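PDB 2QG7: ethanolamine kinase Pv091845 from Plasmodium vivax, which probably phosphorylates ethanolamine, the first step of phosphatidylethanolamine synthesis by this route. Local coordinates for residues His294-Thr305 and Gly344-Phe352; Ile149-Ile157 and Lys220-Val228. All coordinates share one frame; numbering follows the deposited sequence.

Overall arrangement
Both contacts belong to the choline/ethanolamine kinase domain, which shares the protein-kinase-like fold. Contact 1 is a hairpin-like pairing of strands 302-304 and 347-349, carrying at one end two sequences that match the phosphotransferase signatures of this family; its centre lies about 11 Å from the centre of the chain. Contact 2 packs helix 151-163, which follows strand 136-141 of the five-stranded sheet, against helix 216-226. Although their centres are about 23 Å apart, the two meet directly: Phe352 O of contact 1 packs 3.7 Å from Glu154 CG of contact 2. Helix 151-163 thus borders the IDFEY sequence, consistent with a place beside the active-site cleft.

Contact 1: residues His294-Thr305 and Gly344-Phe352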
loop_
_atom_site.group_PDB
_atom_site.type_symbol
_atom_site.label_atom_id
_atom_site.label_comp_id
_atom_site.label_asym_id
_atom_site.label_seq_id
_atom_site.Cartn_x
_atom_site.Cartn_y
_atom_site.Cartn_z
ATOM N N HIS D 294 10.003 19.672 15.517
ATOM C CA HIS D 294 10.913 18.804 14.771
ATOM C C HIS D 294 10.453 18.535 13.323
ATOM O O HIS D 294 11.250 18.655 12.361
ATOM C CB HIS D 294 11.122 17.500 15.510
ATOM C CG HIS D 294 12.150 16.614 14.863
ATOM N ND1 HIS D 294 11.887 15.862 13.731
ATOM C CD2 HIS D 294 13.436 16.356 15.193
ATOM C CE1 HIS D 294 12.967 15.186 13.394
ATOM N NE2 HIS D 294 13.920 15.464 14.266
ATOM N N CYS D 295 9.170 18.178 13.182
ATOM C CA CYS D 295 8.450 18.063 11.880
ATOM C C CYS D 295 8.573 16.739 11.128
ATOM O O CYS D 295 7.883 16.556 10.137
ATOM C CB CYS D 295 8.759 19.229 10.939
ATOM S SG CYS D 295 8.436 20.838 11.632
ATOM N N ASP D 296 9.454 15.853 11.608
ATOM C CA ASP D 296 9.738 14.562 11.005
ATOM C C ASP D 296 10.076 13.538 12.081
ATOM O O ASP D 296 11.094 12.836 12.065
ATOM C CB ASP D 296 10.851 14.678 9.952
ATOM C CG ASP D 296 10.886 13.488 9.029
ATOM O OD1 ASP D 296 9.837 12.777 8.889
ATOM O OD2 ASP D 296 11.973 13.231 8.468
ATOM N N LEU D 297 9.194 13.454 13.055
ATOM C CA LEU D 297 9.504 12.668 14.231
ATOM C C LEU D 297 9.087 11.222 14.048
ATOM O O LEU D 297 8.285 10.683 14.804
ATOM C CB LEU D 297 8.897 13.317 15.461
ATOM C CG LEU D 297 9.655 13.179 16.797
ATOM C CD1 LEU D 297 11.062 13.828 16.813
ATOM C CD2 LEU D 297 8.772 13.728 17.937
ATOM N N LEU D 298 9.645 10.603 13.013
ATOM C CA LEU D 298 9.538 9.151 12.813
ATOM C C LEU D 298 10.509 8.415 13.718
ATOM O O LEU D 298 11.445 9.001 14.223
ATOM C CB LEU D 298 9.735 8.751 11.333
ATOM C CG LEU D 298 10.651 9.518 10.369
ATOM C CD1 LEU D 298 12.086 9.070 10.487
ATOM C CD2 LEU D 298 10.189 9.320 8.945
ATOM N N SER D 299 10.268 7.122 13.913
ATOM C CA SER D 299 10.979 6.333 14.924
ATOM C C SER D 299 12.470 6.224 14.709
ATOM O O SER D 299 13.219 6.141 15.656
ATOM C CB SER D 299 10.381 4.932 15.067
ATOM O OG SER D 299 10.446 4.254 13.821
ATOM N N SER D 300 12.891 6.230 13.455
ATOM C CA SER D 300 14.304 6.192 13.078
ATOM C C SER D 300 15.014 7.521 13.300
ATOM O O SER D 300 16.224 7.572 13.276
ATOM C CB SER D 300 14.457 5.712 11.616
ATOM O OG SER D 300 14.021 6.709 10.708
ATOM N N ASN D 301 14.248 8.591 13.532
ATOM C CA ASN D 301 14.767 9.888 13.996
ATOM C C ASN D 301 14.881 10.069 15.520
ATOM O O ASN D 301 15.244 11.134 15.995
ATOM C CB ASN D 301 13.962 11.015 13.361
ATOM C CG ASN D 301 14.446 11.330 11.959
ATOM O OD1 ASN D 301 15.503 10.865 11.594
ATOM N ND2 ASN D 301 13.679 12.093 11.179
ATOM N N ILE D 302 14.585 9.003 16.269
ATOM C CA ILE D 302 14.628 9.003 17.722
ATOM C C ILE D 302 15.626 7.947 18.176
ATOM O O ILE D 302 15.476 6.792 17.885
ATOM C CB ILE D 302 13.228 8.756 18.335
ATOM C CG1 ILE D 302 12.214 9.754 17.795
ATOM C CG2 ILE D 302 13.261 8.840 19.861
ATOM C CD1 ILE D 302 10.785 9.341 18.023
ATOM N N ILE D 303 16.654 8.388 18.892
ATOM C CA ILE D 303 17.823 7.566 19.251
ATOM C C ILE D 303 17.805 7.304 20.751
ATOM O O ILE D 303 17.632 8.229 21.549
ATOM C CB ILE D 303 19.160 8.316 18.848
ATOM C CG1 ILE D 303 19.092 8.840 17.390
ATOM C CG2 ILE D 303 20.419 7.478 19.150
ATOM C CD1 ILE D 303 19.073 7.741 16.275
ATOM N N ASN D 304 17.942 6.039 21.131
ATOM C CA ASN D 304 18.078 5.688 22.529
ATOM C C ASN D 304 19.540 5.444 22.848
ATOM O O ASN D 304 20.104 4.450 22.403
ATOM C CB ASN D 304 17.283 4.421 22.858
ATOM C CG ASN D 304 17.357 4.061 24.317
ATOM O OD1 ASN D 304 17.636 4.911 25.152
ATOM N ND2 ASN D 304 17.102 2.824 24.633
ATOM N N THR D 305 20.157 6.351 23.604
ATOM C CA THR D 305 21.556 6.180 24.015
ATOM C C THR D 305 21.588 5.688 25.445
ATOM O O THR D 305 21.407 6.474 26.376
ATOM C CB THR D 305 22.365 7.467 23.897
ATOM O OG1 THR D 305 22.195 8.033 22.578
ATOM C CG2 THR D 305 23.862 7.170 24.160
ATOM N N GLY D 344 19.707 2.339 31.945
ATOM C CA GLY D 344 18.883 3.561 31.880
ATOM C C GLY D 344 18.823 4.138 30.469
ATOM O O GLY D 344 19.864 4.455 29.858
ATOM N N ASP D 345 17.598 4.275 29.956
ATOM C CA ASP D 345 17.349 4.807 28.613
ATOM C C ASP D 345 17.432 6.321 28.583
ATOM O O ASP D 345 16.952 7.002 29.499
ATOM C CB ASP D 345 15.969 4.392 28.136
ATOM C CG ASP D 345 15.764 2.903 28.192
ATOM O OD1 ASP D 345 16.340 2.177 27.356
ATOM O OD2 ASP D 345 15.011 2.451 29.083
ATOM N N SER D 346 18.031 6.849 27.529
ATOM C CA SER D 346 18.071 8.287 27.347
ATOM C C SER D 346 17.731 8.601 25.882
ATOM O O SER D 346 18.382 8.086 24.983
ATOM C CB SER D 346 19.458 8.838 27.725
ATOM O OG SER D 346 19.546 10.236 27.444
ATOM N N ILE D 347 16.736 9.464 25.673
ATOM C CA ILE D 347 16.196 9.756 24.364
ATOM C C ILE D 347 16.626 11.114 23.821
ATOM O O ILE D 347 16.535 12.110 24.510
ATOM C CB ILE D 347 14.614 9.648 24.378
ATOM C CG1 ILE D 347 14.157 8.166 24.461
ATOM C CG2 ILE D 347 13.943 10.469 23.228
ATOM C CD1 ILE D 347 14.617 7.255 23.314
ATOM N N SER D 348 17.085 11.142 22.566
ATOM C CA SER D 348 17.314 12.388 21.852
ATOM C C SER D 348 16.869 12.280 20.387
ATOM O O SER D 348 16.719 11.193 19.861
ATOM C CB SER D 348 18.773 12.812 21.954
ATOM O OG SER D 348 19.610 11.822 21.420
ATOM N N PHE D 349 16.640 13.425 19.752
ATOM C CA PHE D 349 16.213 13.479 18.374
ATOM C C PHE D 349 17.360 13.856 17.439
ATOM O O PHE D 349 18.271 14.583 17.818
ATOM C CB PHE D 349 15.042 14.470 18.204
ATOM C CG PHE D 349 13.896 14.223 19.155
ATOM C CD1 PHE D 349 13.548 12.933 19.542
ATOM C CD2 PHE D 349 13.146 15.287 19.662
ATOM C CE1 PHE D 349 12.502 12.723 20.435
ATOM C CE2 PHE D 349 12.101 15.048 20.515
ATOM C CZ PHE D 349 11.793 13.784 20.901
ATOM N N ILE D 350 17.275 13.365 16.207
ATOM C CA ILE D 350 18.236 13.654 15.120
ATOM C C ILE D 350 17.467 14.082 13.884
ATOM O O ILE D 350 16.247 13.981 13.823
ATOM C CB ILE D 350 19.181 12.404 14.749
ATOM C CG1 ILE D 350 18.363 11.151 14.364
ATOM C CG2 ILE D 350 20.201 12.083 15.852
ATOM C CD1 ILE D 350 19.105 10.177 13.469
ATOM N N ASP D 351 18.195 14.566 12.901
ATOM C CA ASP D 351 17.673 14.946 11.599
ATOM C C ASP D 351 16.616 16.051 11.623
ATOM O O ASP D 351 15.407 15.820 11.454
ATOM C CB ASP D 351 17.243 13.703 10.814
ATOM C CG ASP D 351 17.489 13.850 9.316
ATOM O OD1 ASP D 351 17.683 15.012 8.804
ATOM O OD2 ASP D 351 17.460 12.785 8.636
ATOM N N PHE D 352 17.095 17.274 11.800
ATOM C CA PHE D 352 16.242 18.456 11.939
ATOM C C PHE D 352 16.148 19.229 10.638
ATOM O O PHE D 352 16.092 20.463 10.652
ATOM C CB PHE D 352 16.824 19.372 13.026
ATOM C CG PHE D 352 16.914 18.717 14.380
ATOM C CD1 PHE D 352 18.071 18.050 14.769
ATOM C CD2 PHE D 352 15.838 18.759 15.251
ATOM C CE1 PHE D 352 18.142 17.422 16.026
ATOM C CE2 PHE D 352 15.897 18.151 16.482
ATOM C CZ PHE D 352 17.053 17.472 16.869
HETATM O O HOH W 1 13.284 17.332 10.542
#
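Leu297 CD1 sits over the centre of the Phe349 ring, a CH-pi contact 3.7 Å from the centroid, while Ile302 CG2 lies at that ring's edge. The same methyl also covers one face of the His294 imidazole, off-centre. At the imidazole edge, CD2 comes 3.3 Å from Phe352 CE2, and NE2 stands over a face of the Phe352 ring; the two planes make 59°. The sequence HCDLLSSN at 294-301 fits the HxDxxxxN catalytic-loop signature of choline kinases and aminoglycoside phosphotransferases, and IDFEY, beginning at Ile350, occupies the place of the DFG segment of protein kinases. With CG anti to the backbone N (chi1 -175°), the His294 ring reaches across to the 350-352 turn: NE2 donates to Ile350 O at 2.8 Å, in the ring plane but above the carbonyl plane, and ND1 accepts from Asp296 N. Both ring nitrogens are therefore engaged, which fixes the rotation of the imidazole. Water 1 joins His294 O to Asp351 O. Asn301 ND2 is held almost straight on Asp296 O at 2.8 Å, tying the end of the 294-301 loop back to its Asp296 carbonyl, while its OD1 lies near Asp351 CB and its backbone O receives Ile350 N. Beyond, strands 302-304 and 347-349 run antiparallel. Ile303 and Ser348 form a hydrogen-bonded pair, and the flanking pairs, Ile302 with Phe349 and Asn304 with Ile347, turn to the face packed by helix 196-210, with Ile302 against Ile193 of helix 190-194. On the other face Ile303 CD1 meets Ile350 CD1 at 3.7 Å. At the far end Thr305 N donates to Ser346 O, while Asn304 ND2, also bonded to Tyr186 OH, meets Asp345 OD1 on its anti side at 2.9 Å, the amide and carboxylate planes turned 44° apart.

Contact 2: residues Ile149-Ile157 and Lys220-Val228; sequences INREREKKI and KELQVTQKV
Lys156, Thr225 and Leu222 bury the most surface where helices 151-163 and 216-226 run antiparallel; the axes of their 151-157 and 220-226 parts approach to 9.1 Å, at 163°. Lys156 lays its chain across Glu221: CD rests 3.8 Å from Glu221 CB, and the bend at chi4 brings NZ to a long, weak salt bridge with Glu221 OE2. Thr225 packs one turn further along its helix, its CG2 touching Glu152 CB and Lys156 CE. Its OG1, set between backbone N and carbonyl carbon (chi1 50°), lies 3.4 Å from Arg153 CB and is bonded to Leu222 O within its own helix. Leu222 makes the apolar part of the Lys156 end: its side chain crosses that of Ile157 at about a right angle, CD2 3.8 Å from Ile157 CD1, and CD2 also meets Arg153 CG. Nearer the N-terminus of helix 151-163, polar bonds join the pair. Asn150, at the N-cap position, sends ND2 to Thr225 O at 2.8 Å, well above the carbonyl plane. Arg153, bent at chi2 and chi3, presents NE and NH1 side-on, both to Gln226 OE1; the NE bond is refined so short that its length is doubtful. Helix 151-163 takes the place of the C-helix of the protein-kinase fold, its Glu154 salt-bridged to Arg178 of strand 177-181. Gln226 also touches Phe235 and, in helix 236-251, Asn238, so the contact spans from sheet to helical lobe.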
loop_
_atom_site.group_PDB
_atom_site.type_symbol
_atom_site.label_atom_id
_atom_site.label_comp_id
_atom_site.label_asym_id
_atom_site.label_seq_id
_atom_site.Cartn_x
_atom_site.Cartn_y
_atom_site.Cartn_z
ATOM N N ILE D 149 14.001 21.108 0.989
ATOM C CA ILE D 149 14.805 21.602 2.128
ATOM C C ILE D 149 15.413 22.994 1.875
ATOM O O ILE D 149 15.968 23.264 0.811
ATOM C CB ILE D 149 15.903 20.576 2.562
ATOM C CG1 ILE D 149 15.249 19.249 3.015
ATOM C CG2 ILE D 149 16.830 21.192 3.633
ATOM C CD1 ILE D 149 16.165 18.034 3.087
ATOM N N ASN D 150 15.274 23.878 2.853
ATOM C CA ASN D 150 15.917 25.190 2.823
ATOM C C ASN D 150 17.153 25.155 3.738
ATOM O O ASN D 150 17.028 25.193 4.971
ATOM C CB ASN D 150 14.917 26.251 3.289
ATOM C CG ASN D 150 15.297 27.651 2.867
ATOM O OD1 ASN D 150 16.494 28.012 2.852
ATOM N ND2 ASN D 150 14.254 28.474 2.551
ATOM N N ARG D 151 18.330 25.062 3.118
ATOM C CA ARG D 151 19.602 24.808 3.813
ATOM C C ARG D 151 20.039 25.952 4.708
ATOM O O ARG D 151 20.654 25.723 5.749
ATOM C CB ARG D 151 20.714 24.497 2.804
ATOM C CG ARG D 151 20.467 23.252 1.938
ATOM C CD ARG D 151 20.613 21.956 2.740
ATOM N NE ARG D 151 20.205 20.771 1.976
ATOM C CZ ARG D 151 19.908 19.586 2.518
ATOM N NH1 ARG D 151 19.543 18.570 1.730
ATOM N NH2 ARG D 151 19.967 19.410 3.849
ATOM N N GLU D 152 19.719 27.176 4.284
ATOM C CA GLU D 152 20.042 28.401 5.009
ATOM C C GLU D 152 19.179 28.547 6.256
ATOM O O GLU D 152 19.634 29.017 7.296
ATOM C CB GLU D 152 19.870 29.625 4.101
ATOM C CG GLU D 152 20.692 29.580 2.796
ATOM C CD GLU D 152 19.863 29.100 1.578
ATOM O OE1 GLU D 152 18.674 29.501 1.438
ATOM O OE2 GLU D 152 20.408 28.332 0.737
ATOM N N ARG D 153 17.926 28.125 6.142
ATOM C CA ARG D 153 17.018 28.037 7.283
ATOM C C ARG D 153 17.378 26.848 8.209
ATOM O O ARG D 153 17.298 26.968 9.439
ATOM C CB ARG D 153 15.575 27.979 6.772
ATOM C CG ARG D 153 14.481 28.086 7.819
ATOM C CD ARG D 153 14.110 26.698 8.320
ATOM N NE ARG D 153 13.333 25.932 7.331
ATOM C CZ ARG D 153 13.417 24.601 7.188
ATOM N NH1 ARG D 153 12.644 24.005 6.277
ATOM N NH2 ARG D 153 14.290 23.863 7.949
ATOM N N GLU D 154 17.796 25.723 7.628
ATOM C CA GLU D 154 18.205 24.569 8.418
ATOM C C GLU D 154 19.431 24.867 9.283
ATOM O O GLU D 154 19.581 24.324 10.381
ATOM C CB GLU D 154 18.472 23.358 7.527
ATOM C CG GLU D 154 18.472 22.066 8.315
ATOM C CD GLU D 154 19.260 20.939 7.673
ATOM O OE1 GLU D 154 19.448 19.905 8.375
ATOM O OE2 GLU D 154 19.687 21.062 6.488
ATOM N N LYS D 155 20.290 25.750 8.759
ATOM C CA LYS D 155 21.556 26.145 9.367
ATOM C C LYS D 155 21.329 26.998 10.620
ATOM O O LYS D 155 21.980 26.790 11.660
ATOM C CB LYS D 155 22.405 26.890 8.334
ATOM C CG LYS D 155 23.890 26.956 8.672
ATOM C CD LYS D 155 24.734 27.525 7.544
ATOM C CE LYS D 155 24.642 29.047 7.534
ATOM N NZ LYS D 155 25.489 29.695 6.468
ATOM N N LYS D 156 20.386 27.929 10.519
ATOM C CA LYS D 156 19.989 28.785 11.627
ATOM C C LYS D 156 19.345 28.020 12.785
ATOM O O LYS D 156 19.721 28.229 13.957
ATOM C CB LYS D 156 19.048 29.866 11.124
ATOM C CG LYS D 156 19.696 30.847 10.162
ATOM C CD LYS D 156 18.743 32.001 9.784
ATOM C CE LYS D 156 19.370 32.916 8.741
ATOM N NZ LYS D 156 20.501 33.687 9.343
ATOM N N ILE D 157 18.379 27.152 12.446
ATOM C CA ILE D 157 17.708 26.259 13.388
ATOM C C ILE D 157 18.700 25.375 14.141
ATOM O O ILE D 157 18.569 25.177 15.355
ATOM C CB ILE D 157 16.631 25.357 12.645
ATOM C CG1 ILE D 157 15.559 26.206 11.965
ATOM C CG2 ILE D 157 15.991 24.337 13.581
ATOM C CD1 ILE D 157 14.632 26.908 12.911
ATOM N N LYS D 220 12.418 36.662 12.322
ATOM C CA LYS D 220 12.551 37.436 11.089
ATOM C C LYS D 220 13.567 36.776 10.152
ATOM O O LYS D 220 13.368 36.740 8.928
ATOM C CB LYS D 220 12.955 38.891 11.410
ATOM C CG LYS D 220 12.972 39.869 10.208
ATOM C CD LYS D 220 11.599 40.523 9.950
ATOM C CE LYS D 220 11.504 41.130 8.518
ATOM N NZ LYS D 220 11.255 40.098 7.428
ATOM N N GLU D 221 14.646 36.249 10.739
ATOM C CA GLU D 221 15.707 35.551 9.993
ATOM C C GLU D 221 15.174 34.316 9.280
ATOM O O GLU D 221 15.632 33.976 8.194
ATOM C CB GLU D 221 16.840 35.121 10.923
ATOM C CG GLU D 221 17.756 36.230 11.369
ATOM C CD GLU D 221 18.928 35.720 12.201
ATOM O OE1 GLU D 221 18.808 34.633 12.841
ATOM O OE2 GLU D 221 19.973 36.411 12.212
ATOM N N LEU D 222 14.214 33.650 9.914
ATOM C CA LEU D 222 13.584 32.447 9.369
ATOM C C LEU D 222 12.538 32.783 8.304
ATOM O O LEU D 222 12.408 32.052 7.306
ATOM C CB LEU D 222 12.968 31.613 10.497
ATOM C CG LEU D 222 13.919 31.155 11.603
ATOM C CD1 LEU D 222 13.135 30.554 12.754
ATOM C CD2 LEU D 222 14.965 30.185 11.072
ATOM N N GLN D 223 11.805 33.888 8.531
ATOM C CA GLN D 223 10.833 34.419 7.563
ATOM C C GLN D 223 11.486 34.835 6.236
ATOM O O GLN D 223 10.941 34.540 5.173
ATOM C CB GLN D 223 10.072 35.618 8.147
ATOM C CG GLN D 223 8.978 35.285 9.159
ATOM C CD GLN D 223 8.442 36.535 9.869
ATOM O OE1 GLN D 223 8.850 37.700 9.524
ATOM N NE2 GLN D 223 7.530 36.300 10.868
ATOM N N VAL D 224 12.638 35.515 6.300
ATOM C CA VAL D 224 13.326 35.988 5.081
ATOM C C VAL D 224 13.936 34.869 4.210
ATOM O O VAL D 224 14.042 35.036 2.989
ATOM C CB VAL D 224 14.394 37.138 5.353
ATOM C CG1 VAL D 224 13.724 38.388 5.967
ATOM C CG2 VAL D 224 15.560 36.646 6.220
ATOM N N THR D 225 14.344 33.747 4.828
ATOM C CA THR D 225 14.950 32.623 4.077
ATOM C C THR D 225 13.911 31.807 3.297
ATOM O O THR D 225 14.202 31.302 2.210
ATOM C CB THR D 225 15.800 31.662 4.971
ATOM O OG1 THR D 225 15.043 31.258 6.131
ATOM C CG2 THR D 225 17.112 32.325 5.397
ATOM N N GLN D 226 12.702 31.698 3.856
ATOM C CA GLN D 226 11.632 30.866 3.294
ATOM C C GLN D 226 10.509 31.646 2.596
ATOM O O GLN D 226 9.749 31.060 1.813
ATOM C CB GLN D 226 11.034 29.967 4.385
ATOM C CG GLN D 226 11.809 28.668 4.626
ATOM C CD GLN D 226 10.917 27.522 5.108
ATOM O OE1 GLN D 226 11.411 26.593 5.840
ATOM N NE2 GLN D 226 9.593 27.588 4.700
ATOM N N LYS D 227 10.408 32.948 2.887
ATOM C CA LYS D 227 9.376 33.856 2.320
ATOM C C LYS D 227 8.009 33.707 3.012
ATOM O O LYS D 227 6.976 33.494 2.349
ATOM C CB LYS D 227 9.243 33.707 0.789
ATOM C CG LYS D 227 10.527 33.986 -0.001
ATOM C CD LYS D 227 10.875 32.800 -0.953
ATOM C CE LYS D 227 9.688 32.323 -1.816
ATOM N NZ LYS D 227 10.074 31.132 -2.647
ATOM N N VAL D 228 8.012 33.821 4.346
ATOM C CA VAL D 228 6.752 33.786 5.110
ATOM C C VAL D 228 6.380 35.214 5.610
ATOM O O VAL D 228 7.133 35.825 6.392
ATOM C CB VAL D 228 6.775 32.699 6.286
ATOM C CG1 VAL D 228 5.330 32.316 6.723
ATOM C CG2 VAL D 228 7.559 31.423 5.840
#